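Local coordinates for protein 4-alpha-glucanotransferase (Corynebacterium glutamicum, PDB 5B68) that belongs to the 4-alpha-glucanotransferase (amylomaltase, disproportionating enzyme) family, whose main domain is a TIM-type beta/alpha barrel, at residues W193-F198 and N244-R249; A292-L297 and M357-L362. One frame throughout, in Å; residues are numbered along the deposited sequence.

How the interactions relate
Both contacts are buried, but their chemistry differs. Interaction 1 joins two loops that follow neighbouring parallel strands of the barrel, 177-182 and 215-218. It mixes a salt bridge, a backbone hydrogen bond and aromatic packing. Interaction 2 joins helices 286-301 and 349-376. It has no hydrogen bond across it and buries less surface, all of it from leucines and one tryptophan. The centres of interaction 1 and interaction 2 lie about 11 Å apart. K293, on the helix of interaction 2, reaches into interaction 1, where its NZ probably donates to the carbonyl oxygens of I246 and I248. Helix 349-376 is also shared: C363, Q366 and L367 lie against F198.

Interaction 1 of 2, residues W193-F198 and N244-R249; sequences WGMGDF and NPIYIR
In D197, CG sits between the backbone N and the carbonyl carbon (chi1 62°); in R249, CG is anti to the backbone N (chi1 175°) and the chain bends at chi3, and the two side chains then meet. The guanidinium grips D197 side-on, with two nitrogens on one oxygen. NE donates to D197 OD2 at 2.8 Å and NH2 donates to it at 3.2 Å; the NE bond is the straighter. Both reach OD2 from its syn side, and OD2 lies close to the guanidinium plane. The carboxylate plane is turned 83° from that plane.

One residue on, F198 N donates to Y247 O at 2.9 Å. The Y247 CB lies over one face of the F198 ring, 3.6 Å from its centroid, a CH-pi contact. The two rings themselves meet obliquely. G196 O lies in the plane of the Y247 ring at its edge, 3.3 Å from CD1. M195 crosses I246 at about a right angle, with its SD 3.7 Å from I246 CD1.

The two loops follow barrel strands 177-182 and 215-218. D197 is also the N-cap of helix 198-209. D200 on that helix forms a second salt bridge with R249 NH2. Two carboxylates, D197 and D200, thus probably balance the buried charge of R249, and the pair ties the start of this helix to the loop at 244-249.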
loop_
_atom_site.group_PDB
_atom_site.type_symbol
_atom_site.label_atom_id
_atom_site.label_comp_id
_atom_site.label_asym_id
_atom_site.label_seq_id
_atom_site.Cartn_x
_atom_site.Cartn_y
_atom_site.Cartn_z
ATOM N N TRP A 193 -22.865 7.856 -8.228
ATOM C CA TRP A 193 -23.559 8.393 -7.040
ATOM C C TRP A 193 -22.749 9.395 -6.290
ATOM O O TRP A 193 -22.327 9.170 -5.132
ATOM C CB TRP A 193 -24.041 7.246 -6.130
ATOM C CG TRP A 193 -25.143 6.428 -6.684
ATOM C CD1 TRP A 193 -25.450 6.178 -8.011
ATOM C CD2 TRP A 193 -26.112 5.686 -5.922
ATOM N NE1 TRP A 193 -26.513 5.338 -8.091
ATOM C CE2 TRP A 193 -26.944 5.029 -6.830
ATOM C CE3 TRP A 193 -26.323 5.494 -4.554
ATOM C CZ2 TRP A 193 -27.991 4.196 -6.425
ATOM C CZ3 TRP A 193 -27.395 4.655 -4.160
ATOM C CH2 TRP A 193 -28.180 4.028 -5.101
ATOM N N GLY A 194 -22.415 10.516 -6.943
ATOM C CA GLY A 194 -21.685 11.526 -6.222
ATOM C C GLY A 194 -20.194 11.280 -6.113
ATOM O O GLY A 194 -19.454 12.150 -5.716
ATOM N N MET A 195 -19.762 10.059 -6.355
ATOM C CA MET A 195 -18.360 9.751 -6.199
ATOM C C MET A 195 -18.030 8.597 -7.125
ATOM O O MET A 195 -18.892 7.828 -7.472
ATOM C CB MET A 195 -18.042 9.438 -4.733
ATOM C CG MET A 195 -18.110 7.980 -4.340
ATOM S SD MET A 195 -17.773 7.584 -2.614
ATOM C CE MET A 195 -16.110 6.952 -2.634
ATOM N N GLY A 196 -16.781 8.487 -7.526
ATOM C CA GLY A 196 -16.454 7.447 -8.530
ATOM C C GLY A 196 -16.589 6.043 -7.952
ATOM O O GLY A 196 -16.376 5.848 -6.716
ATOM N N ASP A 197 -16.880 5.112 -8.812
ATOM C CA ASP A 197 -17.161 3.724 -8.453
ATOM C C ASP A 197 -16.433 2.793 -9.404
ATOM O O ASP A 197 -15.628 3.265 -10.242
ATOM C CB ASP A 197 -18.697 3.518 -8.387
ATOM C CG ASP A 197 -19.418 3.754 -9.724
ATOM O OD1 ASP A 197 -18.863 3.406 -10.793
ATOM O OD2 ASP A 197 -20.567 4.262 -9.731
ATOM N N PHE A 198 -16.642 1.482 -9.272
ATOM C CA PHE A 198 -15.854 0.512 -10.115
ATOM C C PHE A 198 -16.195 0.671 -11.596
ATOM O O PHE A 198 -15.387 0.362 -12.474
ATOM C CB PHE A 198 -16.103 -0.989 -9.719
ATOM C CG PHE A 198 -15.722 -1.303 -8.280
ATOM C CD1 PHE A 198 -14.430 -1.131 -7.840
ATOM C CD2 PHE A 198 -16.641 -1.873 -7.423
ATOM C CE1 PHE A 198 -14.058 -1.484 -6.550
ATOM C CE2 PHE A 198 -16.280 -2.240 -6.135
ATOM C CZ PHE A 198 -14.995 -1.991 -5.683
ATOM N N ASN A 244 -13.282 -1.876 -0.329
ATOM C CA ASN A 244 -14.317 -0.964 0.201
ATOM C C ASN A 244 -15.581 -1.107 -0.689
ATOM O O ASN A 244 -15.575 -0.757 -1.840
ATOM C CB ASN A 244 -13.817 0.480 0.183
ATOM C CG ASN A 244 -14.667 1.392 1.004
ATOM O OD1 ASN A 244 -15.838 1.113 1.197
ATOM N ND2 ASN A 244 -14.093 2.472 1.512
ATOM N N PRO A 245 -16.685 -1.657 -0.142
ATOM C CA PRO A 245 -17.917 -1.724 -0.896
ATOM C C PRO A 245 -18.573 -0.395 -1.284
ATOM O O PRO A 245 -19.459 -0.445 -2.101
ATOM C CB PRO A 245 -18.859 -2.594 0.013
ATOM C CG PRO A 245 -17.938 -3.182 1.045
ATOM C CD PRO A 245 -16.883 -2.122 1.251
ATOM N N ILE A 246 -18.080 0.739 -0.799
ATOM C CA ILE A 246 -18.567 2.051 -1.236
ATOM C C ILE A 246 -18.465 2.285 -2.727
ATOM O O ILE A 246 -19.214 3.118 -3.285
ATOM C CB ILE A 246 -17.923 3.164 -0.494
ATOM C CG1 ILE A 246 -18.877 4.387 -0.440
ATOM C CG2 ILE A 246 -16.518 3.532 -0.987
ATOM C CD1 ILE A 246 -18.268 5.501 0.366
ATOM N N TYR A 247 -17.564 1.536 -3.350
ATOM C CA TYR A 247 -17.288 1.639 -4.769
ATOM C C TYR A 247 -18.190 0.792 -5.678
ATOM O O TYR A 247 -18.120 0.917 -6.871
ATOM C CB TYR A 247 -15.824 1.309 -5.052
ATOM C CG TYR A 247 -14.812 2.271 -4.476
ATOM C CD1 TYR A 247 -14.706 3.564 -4.947
ATOM C CD2 TYR A 247 -13.943 1.872 -3.484
ATOM C CE1 TYR A 247 -13.780 4.431 -4.431
ATOM C CE2 TYR A 247 -13.023 2.730 -2.970
ATOM C CZ TYR A 247 -12.944 4.014 -3.445
ATOM O OH TYR A 247 -12.013 4.845 -2.929
ATOM N N ILE A 248 -19.025 -0.068 -5.110
ATOM C CA ILE A 248 -19.916 -0.833 -5.885
ATOM C C ILE A 248 -20.903 0.079 -6.628
ATOM O O ILE A 248 -21.475 1.019 -6.005
ATOM C CB ILE A 248 -20.724 -1.780 -5.000
ATOM C CG1 ILE A 248 -19.808 -2.869 -4.380
ATOM C CG2 ILE A 248 -21.812 -2.434 -5.806
ATOM C CD1 ILE A 248 -20.530 -3.684 -3.308
ATOM N N ARG A 249 -21.100 -0.168 -7.917
ATOM C CA ARG A 249 -22.189 0.473 -8.633
ATOM C C ARG A 249 -23.335 -0.491 -8.601
ATOM O O ARG A 249 -23.314 -1.517 -9.239
ATOM C CB ARG A 249 -21.870 0.764 -10.084
ATOM C CG ARG A 249 -23.093 1.311 -10.801
ATOM C CD ARG A 249 -22.798 2.017 -12.102
ATOM N NE ARG A 249 -22.015 3.227 -11.949
ATOM C CZ ARG A 249 -21.762 4.040 -12.958
ATOM N NH1 ARG A 249 -22.253 3.751 -14.142
ATOM N NH2 ARG A 249 -21.024 5.114 -12.797
#

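Interaction 2 of 2, residues A292-L297 and M357-L362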
loop_
_atom_site.group_PDB
_atom_site.type_symbol
_atom_site.label_atom_id
_atom_site.label_comp_id
_atom_site.label_asym_id
_atom_site.label_seq_id
_atom_site.Cartn_x
_atom_site.Cartn_y
_atom_site.Cartn_z
ATOM N N ALA A 292 -26.808 4.998 1.664
ATOM C CA ALA A 292 -27.787 4.720 0.630
ATOM C C ALA A 292 -27.478 3.479 -0.225
ATOM O O ALA A 292 -28.344 2.644 -0.507
ATOM C CB ALA A 292 -27.949 5.963 -0.242
ATOM N N LYS A 293 -26.199 3.316 -0.626
ATOM C CA LYS A 293 -25.835 2.088 -1.301
ATOM C C LYS A 293 -26.105 0.835 -0.432
ATOM O O LYS A 293 -26.565 -0.156 -0.927
ATOM C CB LYS A 293 -24.365 2.135 -1.735
ATOM C CG LYS A 293 -24.126 3.105 -2.920
ATOM C CD LYS A 293 -22.725 2.956 -3.508
ATOM C CE LYS A 293 -22.475 3.992 -4.654
ATOM N NZ LYS A 293 -21.243 3.644 -5.403
ATOM N N LEU A 294 -25.746 0.919 0.837
ATOM C CA LEU A 294 -25.870 -0.256 1.734
ATOM C C LEU A 294 -27.347 -0.672 1.823
ATOM O O LEU A 294 -27.701 -1.855 1.765
ATOM C CB LEU A 294 -25.281 0.031 3.095
ATOM C CG LEU A 294 -23.751 0.046 3.125
ATOM C CD1 LEU A 294 -23.151 0.815 4.281
ATOM C CD2 LEU A 294 -23.261 -1.393 3.030
ATOM N N GLN A 295 -28.219 0.324 1.883
ATOM C CA GLN A 295 -29.638 0.061 1.900
ATOM C C GLN A 295 -30.120 -0.655 0.645
ATOM O O GLN A 295 -30.896 -1.599 0.708
ATOM C CB GLN A 295 -30.411 1.354 2.095
ATOM C CG GLN A 295 -31.905 1.132 2.053
ATOM C CD GLN A 295 -32.639 2.397 2.415
ATOM O OE1 GLN A 295 -33.500 2.391 3.298
ATOM N NE2 GLN A 295 -32.258 3.510 1.776
ATOM N N VAL A 296 -29.658 -0.222 -0.524
ATOM C CA VAL A 296 -30.005 -0.908 -1.723
ATOM C C VAL A 296 -29.398 -2.311 -1.772
ATOM O O VAL A 296 -30.056 -3.265 -2.240
ATOM C CB VAL A 296 -29.498 -0.114 -2.980
ATOM C CG1 VAL A 296 -29.723 -0.900 -4.248
ATOM C CG2 VAL A 296 -30.162 1.267 -2.985
ATOM N N LEU A 297 -28.120 -2.424 -1.310
ATOM C CA LEU A 297 -27.422 -3.730 -1.396
ATOM C C LEU A 297 -28.182 -4.755 -0.522
ATOM O O LEU A 297 -28.367 -5.879 -0.951
ATOM C CB LEU A 297 -25.994 -3.598 -0.947
ATOM C CG LEU A 297 -25.172 -2.923 -2.048
ATOM C CD1 LEU A 297 -23.951 -2.250 -1.430
ATOM C CD2 LEU A 297 -24.789 -3.989 -3.099
ATOM N N MET A 357 -19.799 -11.060 3.187
ATOM C CA MET A 357 -19.067 -11.919 2.230
ATOM C C MET A 357 -19.473 -11.615 0.805
ATOM O O MET A 357 -18.632 -11.452 -0.146
ATOM C CB MET A 357 -19.242 -13.399 2.577
ATOM C CG MET A 357 -18.634 -13.743 3.936
ATOM S SD MET A 357 -19.106 -15.458 4.437
ATOM C CE MET A 357 -18.038 -16.341 3.357
ATOM N N TRP A 358 -20.779 -11.438 0.625
ATOM C CA TRP A 358 -21.336 -11.218 -0.676
ATOM C C TRP A 358 -20.871 -9.875 -1.224
ATOM O O TRP A 358 -20.554 -9.802 -2.423
ATOM C CB TRP A 358 -22.871 -11.321 -0.559
ATOM C CG TRP A 358 -23.677 -10.995 -1.760
ATOM C CD1 TRP A 358 -23.866 -11.755 -2.808
ATOM C CD2 TRP A 358 -24.437 -9.803 -1.953
ATOM N NE1 TRP A 358 -24.738 -11.135 -3.701
ATOM C CE2 TRP A 358 -25.091 -9.923 -3.168
ATOM C CE3 TRP A 358 -24.644 -8.656 -1.184
ATOM C CZ2 TRP A 358 -25.924 -8.913 -3.694
ATOM C CZ3 TRP A 358 -25.514 -7.647 -1.693
ATOM C CH2 TRP A 358 -26.121 -7.799 -2.952
ATOM N N LEU A 359 -20.831 -8.833 -0.376
ATOM C CA LEU A 359 -20.251 -7.528 -0.823
ATOM C C LEU A 359 -18.826 -7.670 -1.374
ATOM O O LEU A 359 -18.505 -7.059 -2.371
ATOM C CB LEU A 359 -20.176 -6.528 0.305
ATOM C CG LEU A 359 -21.542 -6.066 0.828
ATOM C CD1 LEU A 359 -21.413 -4.983 1.886
ATOM C CD2 LEU A 359 -22.440 -5.614 -0.308
ATOM N N GLN A 360 -17.981 -8.495 -0.726
ATOM C CA GLN A 360 -16.648 -8.758 -1.288
ATOM C C GLN A 360 -16.688 -9.432 -2.621
ATOM O O GLN A 360 -15.848 -9.131 -3.472
ATOM C CB GLN A 360 -15.779 -9.505 -0.257
ATOM C CG GLN A 360 -15.513 -8.696 0.973
ATOM C CD GLN A 360 -14.804 -7.432 0.624
ATOM O OE1 GLN A 360 -13.745 -7.460 -0.038
ATOM N NE2 GLN A 360 -15.332 -6.315 1.072
ATOM N N TRP A 361 -17.620 -10.361 -2.846
ATOM C CA TRP A 361 -17.749 -11.052 -4.128
ATOM C C TRP A 361 -18.130 -10.018 -5.242
ATOM O O TRP A 361 -17.554 -10.030 -6.358
ATOM C CB TRP A 361 -18.814 -12.202 -4.035
ATOM C CG TRP A 361 -19.125 -12.833 -5.303
ATOM C CD1 TRP A 361 -18.277 -13.510 -6.154
ATOM C CD2 TRP A 361 -20.420 -12.908 -5.912
ATOM N NE1 TRP A 361 -18.943 -13.973 -7.237
ATOM C CE2 TRP A 361 -20.278 -13.667 -7.089
ATOM C CE3 TRP A 361 -21.689 -12.415 -5.553
ATOM C CZ2 TRP A 361 -21.357 -13.906 -7.955
ATOM C CZ3 TRP A 361 -22.760 -12.724 -6.374
ATOM C CH2 TRP A 361 -22.574 -13.404 -7.578
ATOM N N LEU A 362 -19.003 -9.075 -4.893
ATOM C CA LEU A 362 -19.421 -8.042 -5.821
ATOM C C LEU A 362 -18.211 -7.156 -6.138
ATOM O O LEU A 362 -18.031 -6.766 -7.331
ATOM C CB LEU A 362 -20.516 -7.157 -5.221
ATOM C CG LEU A 362 -21.854 -7.939 -4.962
ATOM C CD1 LEU A 362 -22.757 -6.921 -4.342
ATOM C CD2 LEU A 362 -22.518 -8.570 -6.151
#
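L297 is the main bump on helix 286-301. It points at helix 349-376 and enters the hollow between W358, L359 and L362. L297 CD1 lies 3.9 Å from L359 CD2, and L297 CD2 is nearly as close to the same methyl. L297 CD2 lies 3.8 Å from L362 CD1, and the L297 and L362 side chains slide past each other in opposite directions. L297 CD2 also meets the six-membered ring of W358, 4.0 Å from CZ3.

In W358, CG is anti to the backbone N (chi1 174°). The far end of the indole reaches the base of L297. There W358 CZ3 comes within 3.4 Å of the carbonyl oxygen L297 O, which stands oblique to the ring. L362 CD1 covers one face of the same indole, 3.6 Å above its plane and toward the rim. W358 and L362 thus form one joined wall of the hollow.

L294, one turn earlier, makes a smaller contact. Its CD2 touches L359 CD1 at 4.2 Å, and the two side chains cross at about a right angle. L359 therefore presents one methyl to each leucine of the other helix.

The segment axes stay 12.5 Å apart and cross at 104°, so side-chain ends bridge the gap and the contact is small, with 186 Å² buried. This apolar interface packs two helices of the 4-alpha-glucanotransferase family region. Around it, F301 and F313 meet the indole of W358, the latter edge-to-face. Helix 261-277 packs on A292 and V296, and helix 307-338 lies against M357 and W361.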